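Local structure of RabGDI protein (Plasmodium falciparum 3D7, 3P1W) at residues K142-D147 and L151-L156; L193-H198 and Q224-T229; V280-D285 and D425-T430; N335-T340 and I361-V366; Q342-Q347 and G376-I381. The protein probably acts as a Rab GDP-dissociation inhibitor, binding GDP-loaded Rab GTPases of the vesicle transport machinery and slowing release of their nucleotide. All blocks are in the same frame, centred on the assembly; numbering follows the deposited sequence.

Contact 1 (K142-D147 and L151-L156); sequences KVPATD and LVSPLL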
# COMPACT_ATOMS: atom_id res chain seq x y z
N LYS A 142 11.84 16.04 -5.06
CA LYS A 142 10.87 15.55 -6.01
C LYS A 142 11.46 14.44 -6.82
O LYS A 142 12.63 14.50 -7.20
CB LYS A 142 10.45 16.64 -6.98
CG LYS A 142 9.52 17.66 -6.44
CD LYS A 142 9.29 18.73 -7.54
CE LYS A 142 8.17 19.70 -7.19
NZ LYS A 142 7.95 20.68 -8.32
N VAL A 143 10.66 13.40 -7.03
CA VAL A 143 11.05 12.27 -7.85
C VAL A 143 10.81 12.64 -9.32
O VAL A 143 9.68 12.89 -9.71
CB VAL A 143 10.23 11.03 -7.53
CG1 VAL A 143 10.58 9.91 -8.50
CG2 VAL A 143 10.47 10.60 -6.04
N PRO A 144 11.88 12.67 -10.12
CA PRO A 144 11.70 13.03 -11.53
C PRO A 144 11.10 11.89 -12.31
O PRO A 144 11.48 10.73 -12.11
CB PRO A 144 13.11 13.36 -12.00
CG PRO A 144 14.01 12.64 -11.09
CD PRO A 144 13.30 12.44 -9.78
N ALA A 145 10.12 12.20 -13.15
CA ALA A 145 9.41 11.18 -13.89
C ALA A 145 9.35 11.43 -15.39
O ALA A 145 8.77 10.64 -16.10
CB ALA A 145 8.00 11.01 -13.33
N THR A 146 9.96 12.51 -15.87
CA THR A 146 10.10 12.71 -17.31
C THR A 146 11.54 13.07 -17.62
O THR A 146 12.32 13.46 -16.72
CB THR A 146 9.22 13.86 -17.81
OG1 THR A 146 9.72 15.09 -17.30
CG2 THR A 146 7.77 13.66 -17.39
N ASP A 147 11.89 12.96 -18.89
CA ASP A 147 13.23 13.30 -19.35
C ASP A 147 13.59 14.73 -18.93
O ASP A 147 14.69 14.98 -18.46
CB ASP A 147 13.39 13.07 -20.88
CG ASP A 147 12.34 13.80 -21.73
OD1 ASP A 147 11.30 14.24 -21.19
OD2 ASP A 147 12.56 13.93 -22.95
N LEU A 151 16.65 16.21 -16.25
CA LEU A 151 17.72 17.13 -16.67
C LEU A 151 17.90 18.29 -15.68
O LEU A 151 18.95 18.93 -15.64
CB LEU A 151 17.42 17.67 -18.08
CG LEU A 151 18.59 18.29 -18.85
CD1 LEU A 151 19.75 17.31 -18.89
CD2 LEU A 151 18.15 18.71 -20.26
N VAL A 152 16.86 18.50 -14.87
CA VAL A 152 16.70 19.59 -13.91
C VAL A 152 16.66 19.08 -12.44
O VAL A 152 16.30 19.84 -11.52
CB VAL A 152 15.35 20.33 -14.20
CG1 VAL A 152 14.29 19.38 -14.59
CG2 VAL A 152 14.86 21.06 -13.03
N SER A 153 17.04 17.83 -12.20
CA SER A 153 16.81 17.25 -10.86
C SER A 153 17.94 17.52 -9.88
O SER A 153 19.07 17.14 -10.15
CB SER A 153 16.62 15.75 -10.94
OG SER A 153 16.43 15.26 -9.62
N PRO A 154 17.63 18.09 -8.70
CA PRO A 154 18.64 18.28 -7.64
C PRO A 154 19.22 16.96 -7.08
O PRO A 154 20.21 16.97 -6.34
CB PRO A 154 17.88 19.04 -6.56
CG PRO A 154 16.44 18.67 -6.78
CD PRO A 154 16.29 18.55 -8.27
N LEU A 155 18.63 15.84 -7.46
CA LEU A 155 19.16 14.53 -7.08
C LEU A 155 20.42 14.14 -7.84
O LEU A 155 21.11 13.20 -7.45
CB LEU A 155 18.09 13.45 -7.32
CG LEU A 155 16.87 13.41 -6.42
CD1 LEU A 155 15.75 12.58 -7.08
CD2 LEU A 155 17.23 12.81 -5.07
N LEU A 156 20.73 14.87 -8.91
CA LEU A 156 21.75 14.44 -9.85
C LEU A 156 22.75 15.57 -10.08
O LEU A 156 22.37 16.72 -10.19
CB LEU A 156 21.07 14.09 -11.18
CG LEU A 156 19.91 13.08 -11.13
CD1 LEU A 156 19.15 13.07 -12.45
CD2 LEU A 156 20.44 11.71 -10.78
O HOH W 1 14.01 15.88 -8.95
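An ST turn at Ser-153 packs against Pro-144, where the chain leaves strand 138-142, makes a single helical turn and bends again before helix 158-173. That short helical turn between the segments is closed by the 3.2 Å bond from Leu-151 N to Asp-147 O. Ser-153 opens a type I turn that runs to Leu-156. Its OG, placed beside its own carbonyl carbon by a chi1 of 179°, accepts from Leu-155 N at 3.1 Å. The same OG lies 3.9 Å from Pro-144 CG, an apolar neighbour. Two residues on, Leu-155 CD1 comes within 3.6 Å of Pro-144 CD and 3.7 Å of Lys-142 O. Val-125 and Phe-208 also touch Leu-155, tying the turn to strand 117-129 and helix 203-213. A water bridges the two segments, donating to Lys-142 O at 2.6 Å and hydrogen-bonded to Ser-153 OG. The buried serine hydroxyl thus has both a backbone N-H and a water as partners, with apolar carbon beside it.

Contact 2 (L193-H198 and Q224-T229); sequences LEIYKH and QPAYLT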
# COMPACT_ATOMS: atom_id res chain seq x y z
N LEU A 193 21.11 -4.14 -13.92
CA LEU A 193 22.37 -3.50 -13.55
C LEU A 193 23.20 -3.22 -14.80
O LEU A 193 23.78 -2.16 -14.95
CB LEU A 193 23.17 -4.36 -12.56
CG LEU A 193 24.58 -3.86 -12.22
CD1 LEU A 193 24.53 -2.50 -11.55
CD2 LEU A 193 25.36 -4.86 -11.36
N GLU A 194 23.22 -4.18 -15.72
CA GLU A 194 23.95 -3.99 -16.98
C GLU A 194 23.33 -2.85 -17.79
O GLU A 194 24.06 -2.09 -18.42
CB GLU A 194 24.02 -5.29 -17.79
CG GLU A 194 24.91 -6.35 -17.13
CD GLU A 194 24.88 -7.68 -17.86
OE1 GLU A 194 25.68 -7.86 -18.80
OE2 GLU A 194 24.08 -8.56 -17.48
N ILE A 195 22.01 -2.69 -17.73
CA ILE A 195 21.34 -1.56 -18.40
C ILE A 195 21.73 -0.22 -17.75
O ILE A 195 21.99 0.75 -18.45
CB ILE A 195 19.81 -1.68 -18.40
CG1 ILE A 195 19.34 -2.89 -19.21
CG2 ILE A 195 19.18 -0.39 -18.95
CD1 ILE A 195 19.65 -2.79 -20.71
N TYR A 196 21.75 -0.17 -16.42
CA TYR A 196 22.20 1.04 -15.73
C TYR A 196 23.63 1.42 -16.15
O TYR A 196 23.89 2.56 -16.50
CB TYR A 196 22.17 0.84 -14.21
CG TYR A 196 20.80 0.89 -13.54
CD1 TYR A 196 19.81 1.78 -13.95
CD2 TYR A 196 20.53 0.06 -12.45
CE1 TYR A 196 18.56 1.84 -13.28
CE2 TYR A 196 19.29 0.10 -11.79
CZ TYR A 196 18.30 0.99 -12.22
OH TYR A 196 17.09 1.02 -11.54
N LYS A 197 24.53 0.44 -16.08
CA LYS A 197 25.93 0.63 -16.49
C LYS A 197 26.08 1.08 -17.93
O LYS A 197 27.00 1.82 -18.25
CB LYS A 197 26.74 -0.66 -16.27
CG LYS A 197 27.02 -0.98 -14.80
CD LYS A 197 27.67 -2.36 -14.62
N HIS A 198 25.17 0.65 -18.81
CA HIS A 198 25.18 1.11 -20.19
C HIS A 198 24.95 2.62 -20.25
O HIS A 198 25.59 3.31 -21.03
CB HIS A 198 24.15 0.39 -21.06
CG HIS A 198 24.07 0.93 -22.46
ND1 HIS A 198 24.98 0.58 -23.44
CD2 HIS A 198 23.23 1.81 -23.04
CE1 HIS A 198 24.68 1.21 -24.56
NE2 HIS A 198 23.63 1.98 -24.34
N GLN A 224 18.37 -9.45 -11.62
CA GLN A 224 17.32 -10.04 -12.44
C GLN A 224 17.30 -9.43 -13.85
O GLN A 224 17.83 -8.34 -14.06
CB GLN A 224 15.96 -9.82 -11.78
CG GLN A 224 15.81 -10.47 -10.41
CD GLN A 224 14.40 -10.31 -9.84
OE1 GLN A 224 13.87 -9.19 -9.74
NE2 GLN A 224 13.78 -11.42 -9.46
N PRO A 225 16.67 -10.13 -14.81
CA PRO A 225 16.55 -9.60 -16.18
C PRO A 225 15.92 -8.20 -16.26
O PRO A 225 14.98 -7.90 -15.52
CB PRO A 225 15.67 -10.63 -16.89
CG PRO A 225 15.97 -11.92 -16.17
CD PRO A 225 16.13 -11.51 -14.72
N ALA A 226 16.44 -7.37 -17.18
CA ALA A 226 16.12 -5.94 -17.24
C ALA A 226 14.64 -5.63 -17.53
O ALA A 226 14.09 -4.70 -16.95
CB ALA A 226 17.01 -5.24 -18.28
N TYR A 227 14.00 -6.41 -18.42
CA TYR A 227 12.63 -6.11 -18.86
C TYR A 227 11.63 -5.91 -17.71
O TYR A 227 10.73 -5.08 -17.81
CB TYR A 227 12.10 -7.19 -19.83
CG TYR A 227 11.64 -8.50 -19.19
CD1 TYR A 227 10.29 -8.76 -19.00
CD2 TYR A 227 12.56 -9.47 -18.81
CE1 TYR A 227 9.87 -9.97 -18.43
CE2 TYR A 227 12.15 -10.68 -18.25
CZ TYR A 227 10.82 -10.92 -18.06
OH TYR A 227 10.41 -12.11 -17.50
N LEU A 228 11.79 -6.68 -16.64
CA LEU A 228 10.93 -6.58 -15.47
C LEU A 228 10.95 -5.17 -14.91
O LEU A 228 9.91 -4.60 -14.56
CB LEU A 228 11.39 -7.57 -14.40
CG LEU A 228 11.29 -9.06 -14.73
CD1 LEU A 228 12.37 -9.86 -13.96
CD2 LEU A 228 9.87 -9.60 -14.47
N THR A 229 12.14 -4.58 -14.86
CA THR A 229 12.32 -3.27 -14.24
C THR A 229 11.99 -2.16 -15.24
O THR A 229 11.36 -1.16 -14.88
CB THR A 229 13.74 -3.13 -13.70
OG1 THR A 229 13.97 -4.14 -12.70
CG2 THR A 229 13.95 -1.75 -13.10
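Ile-195 faces Ala-226 with its CG1 methylene, not with its tip: CG1 stands 3.4 Å from Ala-226 CB, a squeezed carbon-carbon distance. The torsions explain the choice of atom. Chi1 of -65° sets CG1 beside the backbone N and toward the alanine, while chi2 of -65° turns the terminal CD1 off to one flank, where it stays 4.3 Å from Ala-226 CB. With only a methyl opposite, the two backbones come to 6.9 Å between the CA atoms of Ile-195 and Ala-226. The contact belongs to the helical domain expected of Rab GDI proteins: helix 192-198 lies against the first turn of helix 226-243, and helix 203-213 covers Tyr-196 through Ile-206 and Leu-209. One residue further along, the Tyr-196 ring reaches across the same gap, its OH arriving 4.5 Å from the CG2 methyl of Thr-229, a loose approach. That methyl is anti to the threonine's backbone N. The hydroxyls of this pair look elsewhere, Tyr-196 OH bonding to Tyr-221 OH and Thr-229 OG1 to Tyr-216 OH. The side chain of Met-192, the residue just before the first segment, touches both Ala-226 and Thr-229 on the other helix.

Contact 3 (V280-D285 and D425-T430); sequences VDFVFD and DNIFVT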
# COMPACT_ATOMS: atom_id res chain seq x y z
N VAL A 280 -16.73 -18.42 16.40
CA VAL A 280 -16.05 -19.11 17.50
C VAL A 280 -15.46 -20.47 17.09
O VAL A 280 -14.80 -21.11 17.92
CB VAL A 280 -16.97 -19.27 18.75
CG1 VAL A 280 -17.53 -17.90 19.17
CG2 VAL A 280 -18.09 -20.30 18.53
N ASP A 281 -15.68 -20.89 15.83
CA ASP A 281 -15.13 -22.15 15.33
C ASP A 281 -15.19 -22.34 13.80
O ASP A 281 -16.09 -21.83 13.11
CB ASP A 281 -15.82 -23.33 15.99
CG ASP A 281 -15.36 -23.56 17.42
OD1 ASP A 281 -14.12 -23.53 17.66
OD2 ASP A 281 -16.24 -23.75 18.29
N PHE A 282 -14.19 -23.08 13.30
CA PHE A 282 -14.25 -23.68 11.99
C PHE A 282 -14.78 -25.10 12.14
O PHE A 282 -14.50 -25.76 13.13
CB PHE A 282 -12.86 -23.75 11.36
CG PHE A 282 -12.29 -22.41 11.01
CD1 PHE A 282 -12.52 -21.85 9.76
CD2 PHE A 282 -11.53 -21.70 11.91
CE1 PHE A 282 -11.99 -20.60 9.42
CE2 PHE A 282 -10.99 -20.46 11.57
CZ PHE A 282 -11.23 -19.92 10.33
N VAL A 283 -15.56 -25.54 11.15
CA VAL A 283 -15.96 -26.93 11.05
C VAL A 283 -15.11 -27.58 9.96
O VAL A 283 -14.95 -27.02 8.87
CB VAL A 283 -17.47 -27.05 10.71
CG1 VAL A 283 -17.93 -28.52 10.76
CG2 VAL A 283 -18.30 -26.16 11.64
N PHE A 284 -14.52 -28.73 10.29
CA PHE A 284 -13.67 -29.49 9.37
C PHE A 284 -14.28 -30.84 9.01
O PHE A 284 -14.86 -31.50 9.87
CB PHE A 284 -12.32 -29.74 10.02
CG PHE A 284 -11.52 -28.50 10.17
CD1 PHE A 284 -10.95 -27.91 9.06
CD2 PHE A 284 -11.35 -27.90 11.41
CE1 PHE A 284 -10.22 -26.75 9.17
CE2 PHE A 284 -10.61 -26.72 11.53
CZ PHE A 284 -10.05 -26.16 10.40
N ASP A 285 -14.14 -31.25 7.75
CA ASP A 285 -14.61 -32.57 7.33
C ASP A 285 -13.60 -33.66 7.71
O ASP A 285 -12.57 -33.38 8.32
CB ASP A 285 -14.91 -32.59 5.82
CG ASP A 285 -13.66 -32.47 4.96
OD1 ASP A 285 -12.53 -32.64 5.47
OD2 ASP A 285 -13.82 -32.22 3.75
N ASP A 425 -6.49 -27.38 3.23
CA ASP A 425 -7.72 -27.22 4.00
C ASP A 425 -8.70 -26.18 3.42
O ASP A 425 -9.79 -26.01 3.96
CB ASP A 425 -7.38 -26.89 5.45
CG ASP A 425 -6.75 -25.51 5.62
OD1 ASP A 425 -6.63 -24.72 4.64
OD2 ASP A 425 -6.37 -25.21 6.77
N ASN A 426 -8.28 -25.47 2.36
CA ASN A 426 -9.13 -24.44 1.72
C ASN A 426 -9.43 -23.21 2.60
O ASN A 426 -10.43 -22.50 2.37
CB ASN A 426 -10.43 -25.04 1.17
CG ASN A 426 -10.19 -25.88 -0.06
OD1 ASN A 426 -9.44 -25.46 -0.94
ND2 ASN A 426 -10.83 -27.05 -0.15
N ILE A 427 -8.53 -22.94 3.55
CA ILE A 427 -8.60 -21.72 4.34
C ILE A 427 -7.43 -20.85 3.86
O ILE A 427 -6.26 -21.16 4.14
CB ILE A 427 -8.50 -21.97 5.84
CG1 ILE A 427 -9.66 -22.88 6.31
CG2 ILE A 427 -8.56 -20.65 6.62
CD1 ILE A 427 -9.50 -23.37 7.72
N PHE A 428 -7.77 -19.80 3.10
CA PHE A 428 -6.77 -18.92 2.46
C PHE A 428 -6.65 -17.71 3.33
O PHE A 428 -7.64 -17.01 3.54
CB PHE A 428 -7.24 -18.50 1.07
CG PHE A 428 -7.31 -19.63 0.09
CD1 PHE A 428 -6.29 -19.83 -0.83
CD2 PHE A 428 -8.37 -20.54 0.12
CE1 PHE A 428 -6.34 -20.89 -1.72
CE2 PHE A 428 -8.42 -21.62 -0.77
CZ PHE A 428 -7.40 -21.79 -1.70
N VAL A 429 -5.44 -17.47 3.84
CA VAL A 429 -5.19 -16.40 4.81
C VAL A 429 -4.43 -15.25 4.14
O VAL A 429 -3.41 -15.46 3.51
CB VAL A 429 -4.42 -16.90 6.05
CG1 VAL A 429 -4.28 -15.80 7.07
CG2 VAL A 429 -5.17 -18.10 6.72
N THR A 430 -4.97 -14.04 4.25
CA THR A 430 -4.28 -12.84 3.74
C THR A 430 -3.08 -12.51 4.64
O THR A 430 -3.12 -12.70 5.86
CB THR A 430 -5.21 -11.63 3.62
OG1 THR A 430 -5.84 -11.36 4.87
CG2 THR A 430 -6.26 -11.84 2.52
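Ile-427 meets Phe-282 and Phe-284 where an antiparallel hairpin, strands 279-284 and 290-295, packs side chains toward strand 427-429, which runs parallel to strand 305-308, a layout consistent with the Rossmann-like nucleotide-binding ancestry of the Rab GDI family. From CB the isoleucine divides. CG2 stands anti to the backbone N and stays farther off, 4.4 Å from Phe-282 CE1, whereas CG1, anti to the carbonyl carbon, leads toward the hairpin without itself coming close to a ring. A chi2 of 170° keeps the chain straight and brings the closest touching to the tip. There CD1 lies over one face of the Phe-282 ring, 3.9 Å from Phe-282 CD1. It meets the Phe-284 ring obliquely, 3.7 Å from Phe-284 CE1, and these two side chains run at about a right angle. Phe-282 points toward Ile-427, and the ring of Phe-284, two residues on, also ends near the same methyl. Val-290 of the partner strand touches both Phe-282 and Ile-427, and Lys-319 pairs with Asp-425 OD2 and also bonds Ile-427 O. At the start of the second segment, an Asx turn fixes the isoleucine backbone: Ile-427 N donates to Asp-425 OD1 at 2.8 Å, meeting the oxygen 51° out of the carboxylate plane.

Contact 4 (N335-T340 and I361-V366); sequences NPIPET and IYINLV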
# COMPACT_ATOMS: atom_id res chain seq x y z
N ASN A 335 0.92 22.33 9.64
CA ASN A 335 1.33 22.84 8.32
C ASN A 335 1.81 21.70 7.44
O ASN A 335 2.09 20.62 7.96
CB ASN A 335 2.46 23.85 8.50
CG ASN A 335 1.97 25.18 9.03
OD1 ASN A 335 1.15 25.87 8.38
ND2 ASN A 335 2.43 25.54 10.22
N PRO A 336 1.92 21.94 6.11
CA PRO A 336 2.52 20.91 5.27
C PRO A 336 3.93 20.51 5.72
O PRO A 336 4.62 21.27 6.42
CB PRO A 336 2.59 21.57 3.88
CG PRO A 336 1.55 22.67 3.93
CD PRO A 336 1.60 23.17 5.35
N ILE A 337 4.36 19.33 5.30
CA ILE A 337 5.72 18.86 5.56
C ILE A 337 6.73 19.85 4.93
O ILE A 337 6.65 20.12 3.73
CB ILE A 337 5.97 17.46 4.98
CG1 ILE A 337 5.12 16.40 5.73
CG2 ILE A 337 7.44 17.07 5.09
CD1 ILE A 337 5.19 15.00 5.11
N PRO A 338 7.69 20.36 5.73
CA PRO A 338 8.69 21.26 5.14
C PRO A 338 9.38 20.65 3.91
O PRO A 338 9.60 19.43 3.86
CB PRO A 338 9.67 21.50 6.30
CG PRO A 338 8.78 21.36 7.52
CD PRO A 338 7.87 20.22 7.18
N GLU A 339 9.65 21.48 2.90
CA GLU A 339 10.38 21.04 1.70
C GLU A 339 9.61 20.07 0.78
O GLU A 339 10.20 19.29 0.02
CB GLU A 339 11.75 20.45 2.07
CG GLU A 339 12.56 21.23 3.15
CD GLU A 339 12.76 22.74 2.86
OE1 GLU A 339 12.91 23.12 1.68
OE2 GLU A 339 12.81 23.54 3.83
N THR A 340 8.28 20.12 0.85
CA THR A 340 7.44 19.38 -0.08
C THR A 340 6.54 20.37 -0.83
O THR A 340 5.44 20.03 -1.26
CB THR A 340 6.59 18.32 0.64
OG1 THR A 340 5.73 18.96 1.58
CG2 THR A 340 7.47 17.34 1.35
N ILE A 361 11.85 3.17 4.73
CA ILE A 361 10.84 3.85 5.54
C ILE A 361 10.03 4.75 4.62
O ILE A 361 10.55 5.26 3.60
CB ILE A 361 11.48 4.60 6.72
CG1 ILE A 361 12.14 3.56 7.66
CG2 ILE A 361 10.48 5.46 7.47
CD1 ILE A 361 12.83 4.14 8.92
N TYR A 362 8.75 4.92 4.95
CA TYR A 362 7.80 5.63 4.10
C TYR A 362 7.01 6.66 4.90
O TYR A 362 6.73 6.46 6.06
CB TYR A 362 6.85 4.63 3.46
CG TYR A 362 7.51 3.42 2.81
CD1 TYR A 362 7.78 3.40 1.44
CD2 TYR A 362 7.89 2.30 3.57
CE1 TYR A 362 8.38 2.31 0.83
CE2 TYR A 362 8.50 1.20 2.97
CZ TYR A 362 8.74 1.21 1.61
OH TYR A 362 9.36 0.15 1.01
N ILE A 363 6.64 7.76 4.25
CA ILE A 363 5.79 8.78 4.86
C ILE A 363 4.72 9.19 3.86
O ILE A 363 5.05 9.60 2.74
CB ILE A 363 6.55 10.03 5.30
CG1 ILE A 363 7.80 9.67 6.09
CG2 ILE A 363 5.61 10.99 6.02
CD1 ILE A 363 8.69 10.88 6.55
N ASN A 364 3.45 9.05 4.24
CA ASN A 364 2.34 9.61 3.47
C ASN A 364 1.77 10.82 4.16
O ASN A 364 1.74 10.87 5.37
CB ASN A 364 1.27 8.57 3.24
CG ASN A 364 1.62 7.64 2.12
OD1 ASN A 364 2.56 7.92 1.34
ND2 ASN A 364 0.90 6.54 2.01
N LEU A 365 1.32 11.79 3.38
CA LEU A 365 0.76 13.01 3.92
C LEU A 365 -0.58 13.22 3.22
O LEU A 365 -0.63 13.17 1.98
CB LEU A 365 1.72 14.19 3.66
CG LEU A 365 1.39 15.62 4.07
CD1 LEU A 365 0.30 16.25 3.21
CD2 LEU A 365 1.05 15.75 5.56
N VAL A 366 -1.63 13.44 4.02
CA VAL A 366 -2.95 13.77 3.55
C VAL A 366 -3.59 14.84 4.42
O VAL A 366 -3.14 15.12 5.53
CB VAL A 366 -3.83 12.52 3.45
CG1 VAL A 366 -3.39 11.64 2.26
CG2 VAL A 366 -3.76 11.76 4.77
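A chi1 of -66° and a chi2 of 173° stretch Ile-337 out straight, with CG1 beside the backbone N, and send CD1 toward Leu-365 and Ile-363. Leu-365 answers with CG anti to its backbone N, chi1 178°, and its CD2 lies beside Ile-337 CG1: the two side chains lie alongside, running antiparallel. CD1 of Ile-337 sits 3.8 Å from Leu-365 CB and 4.0 Å from Leu-365 CG, while Ile-337 CG1 lies 4.1 Å from Leu-365 CD2. The other neighbour is lighter, Ile-337 CD1 reaching Ile-363 only through the CG2 branch, at 4.1 Å. One isoleucine tip is therefore set against two residues of strand 361-367 that project from the same face, with Asn-364 between them pointing the other way, where its ND2 donates to Ser-437 O and Pro-93 O. The first segment lies in the loop between strands 320-333 and 346-350, over the face of the mixed sheet in which 361-367 is flanked by 346-350 and 378-385. Ile-348 also touches Ile-337, extending the apolar patch to the strand next door. The loop holds its shape by a type II turn from Ile-337 to Thr-340, with Pro-338 second and Glu-339 at positive phi third. Ile-337 O accepts from Thr-340 OG1 at 2.6 Å and receives a second, weak bond from Thr-340 N at 3.3 Å.

Contact 5 (Q342-Q347 and G376-I381); sequences QTNSCQ and GKYIAI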
# COMPACT_ATOMS: atom_id res chain seq x y z
N GLN A 342 4.72 22.83 -0.08
CA GLN A 342 3.42 23.09 0.53
C GLN A 342 2.32 22.18 -0.03
O GLN A 342 1.15 22.56 -0.07
CB GLN A 342 3.02 24.58 0.39
CG GLN A 342 3.96 25.57 1.13
CD GLN A 342 3.97 25.34 2.64
OE1 GLN A 342 4.93 24.79 3.19
NE2 GLN A 342 2.89 25.76 3.32
N THR A 343 2.70 20.97 -0.44
CA THR A 343 1.72 20.02 -1.00
C THR A 343 0.67 19.61 0.04
O THR A 343 0.96 19.51 1.24
CB THR A 343 2.37 18.76 -1.59
OG1 THR A 343 3.33 18.22 -0.65
CG2 THR A 343 3.04 19.11 -2.94
N ASN A 344 -0.55 19.38 -0.44
CA ASN A 344 -1.67 18.99 0.42
C ASN A 344 -1.78 17.48 0.57
O ASN A 344 -2.55 16.97 1.40
CB ASN A 344 -2.98 19.57 -0.12
CG ASN A 344 -3.06 21.06 0.06
OD1 ASN A 344 -2.70 21.58 1.11
ND2 ASN A 344 -3.51 21.76 -0.97
N SER A 345 -1.04 16.78 -0.28
CA SER A 345 -0.84 15.36 -0.15
C SER A 345 0.50 15.00 -0.79
O SER A 345 0.92 15.60 -1.81
CB SER A 345 -1.99 14.59 -0.79
OG SER A 345 -2.20 15.01 -2.13
N CYS A 346 1.22 14.07 -0.19
CA CYS A 346 2.47 13.62 -0.78
C CYS A 346 2.91 12.29 -0.19
O CYS A 346 2.37 11.84 0.81
CB CYS A 346 3.60 14.68 -0.66
SG CYS A 346 4.19 15.03 0.97
N GLN A 347 3.83 11.65 -0.90
CA GLN A 347 4.50 10.41 -0.51
C GLN A 347 6.02 10.69 -0.47
O GLN A 347 6.56 11.34 -1.39
CB GLN A 347 4.23 9.31 -1.53
CG GLN A 347 4.89 7.94 -1.22
CD GLN A 347 4.42 6.84 -2.18
OE1 GLN A 347 4.28 5.68 -1.80
NE2 GLN A 347 4.15 7.23 -3.40
N GLY A 376 -6.72 23.15 7.40
CA GLY A 376 -5.64 23.79 8.15
C GLY A 376 -4.82 22.78 8.94
O GLY A 376 -3.78 23.12 9.50
N LYS A 377 -5.30 21.55 9.03
CA LYS A 377 -4.51 20.49 9.67
C LYS A 377 -4.10 19.44 8.63
O LYS A 377 -4.72 19.30 7.57
CB LYS A 377 -5.28 19.85 10.83
CG LYS A 377 -5.66 20.78 11.99
CD LYS A 377 -4.44 21.41 12.69
CE LYS A 377 -4.88 22.48 13.69
NZ LYS A 377 -3.78 23.36 14.14
N TYR A 378 -3.03 18.72 8.94
CA TYR A 378 -2.49 17.70 8.06
C TYR A 378 -2.20 16.45 8.88
O TYR A 378 -1.97 16.53 10.10
CB TYR A 378 -1.19 18.17 7.41
CG TYR A 378 -1.33 19.47 6.67
CD1 TYR A 378 -1.39 19.50 5.29
CD2 TYR A 378 -1.46 20.67 7.36
CE1 TYR A 378 -1.55 20.69 4.61
CE2 TYR A 378 -1.61 21.87 6.69
CZ TYR A 378 -1.66 21.86 5.31
OH TYR A 378 -1.81 23.03 4.61
N ILE A 379 -2.18 15.32 8.20
CA ILE A 379 -1.80 14.05 8.79
C ILE A 379 -0.63 13.43 8.01
O ILE A 379 -0.76 13.19 6.81
CB ILE A 379 -2.99 13.07 8.79
CG1 ILE A 379 -4.00 13.48 9.84
CG2 ILE A 379 -2.54 11.69 9.14
CD1 ILE A 379 -3.51 13.21 11.22
N ALA A 380 0.48 13.17 8.70
CA ALA A 380 1.62 12.46 8.12
C ALA A 380 1.74 11.12 8.83
O ALA A 380 1.74 11.08 10.05
CB ALA A 380 2.93 13.28 8.28
N ILE A 381 1.83 10.05 8.05
CA ILE A 381 1.90 8.70 8.58
C ILE A 381 3.24 8.10 8.19
O ILE A 381 3.51 7.85 7.02
CB ILE A 381 0.75 7.85 8.05
CG1 ILE A 381 -0.60 8.59 8.25
CG2 ILE A 381 0.77 6.46 8.74
CD1 ILE A 381 -1.07 9.50 7.08
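Polar-to-aromatic approach comes first: Asn-344 OD1 meets the edge of the Tyr-378 ring near its plane, 3.8 Å from Tyr-378 CE1 and 3.9 Å from Tyr-378 OH. The amide and ring planes are 19° apart, nearly but not quite parallel. Such a position, an amide oxygen beside the positive rim of an aromatic ring, would be mildly favourable. The two side chains have like torsions, each with CG beside the backbone N; chi1 of -71° swings the asparagine amide toward the ring, and chi1 of -55° brings the tyrosine to meet it. The backbone adds a more distant approach, Thr-343 O lying 4.4 Å from Tyr-378 CE1, oblique to the ring. As for main-chain pairing, the first segment leads from a loop into strand 346-350 and the second into strand 378-385, and these two strands flank strand 361-367 of one mixed sheet on either side. Each bonds to that middle strand, Cys-346 to Leu-365 and Ile-379 to Val-366, and Tyr-378 bonds outward to Leu-333 of strand 320-333. Apolar packing comes from the middle strand and a neighbouring loop: Tyr-378 packs on Leu-365 and Pro-336, while its far end reaches the loop residue Asn-344. Polar side chains hold the asparagine's own backbone, Asn-344 N donating to Glu-121 OE1 and Asn-344 O pairing with Ser-367 OG.

Contacts 4 and 5 belong together: their centres are 5 Å apart, their segments alternate along the chain, and strand 361-367 of contact 4 is bonded to both strands of contact 5. Their chemistry differs with depth, contact 4 being buried and apolar while contact 5, partly buried, sets an amide against a ring rim. Contact 2 is also buried but joins helices, by one tight methyl-to-methylene touch. Contacts 1 and 3 are only partly buried. Contact 1 has one backbone hydrogen bond and a bridging water between its segments; contact 3, its centre about 50 Å from that of contact 1 and on the opposite side of the chain's centre, relies on aromatic rings against a single methyl.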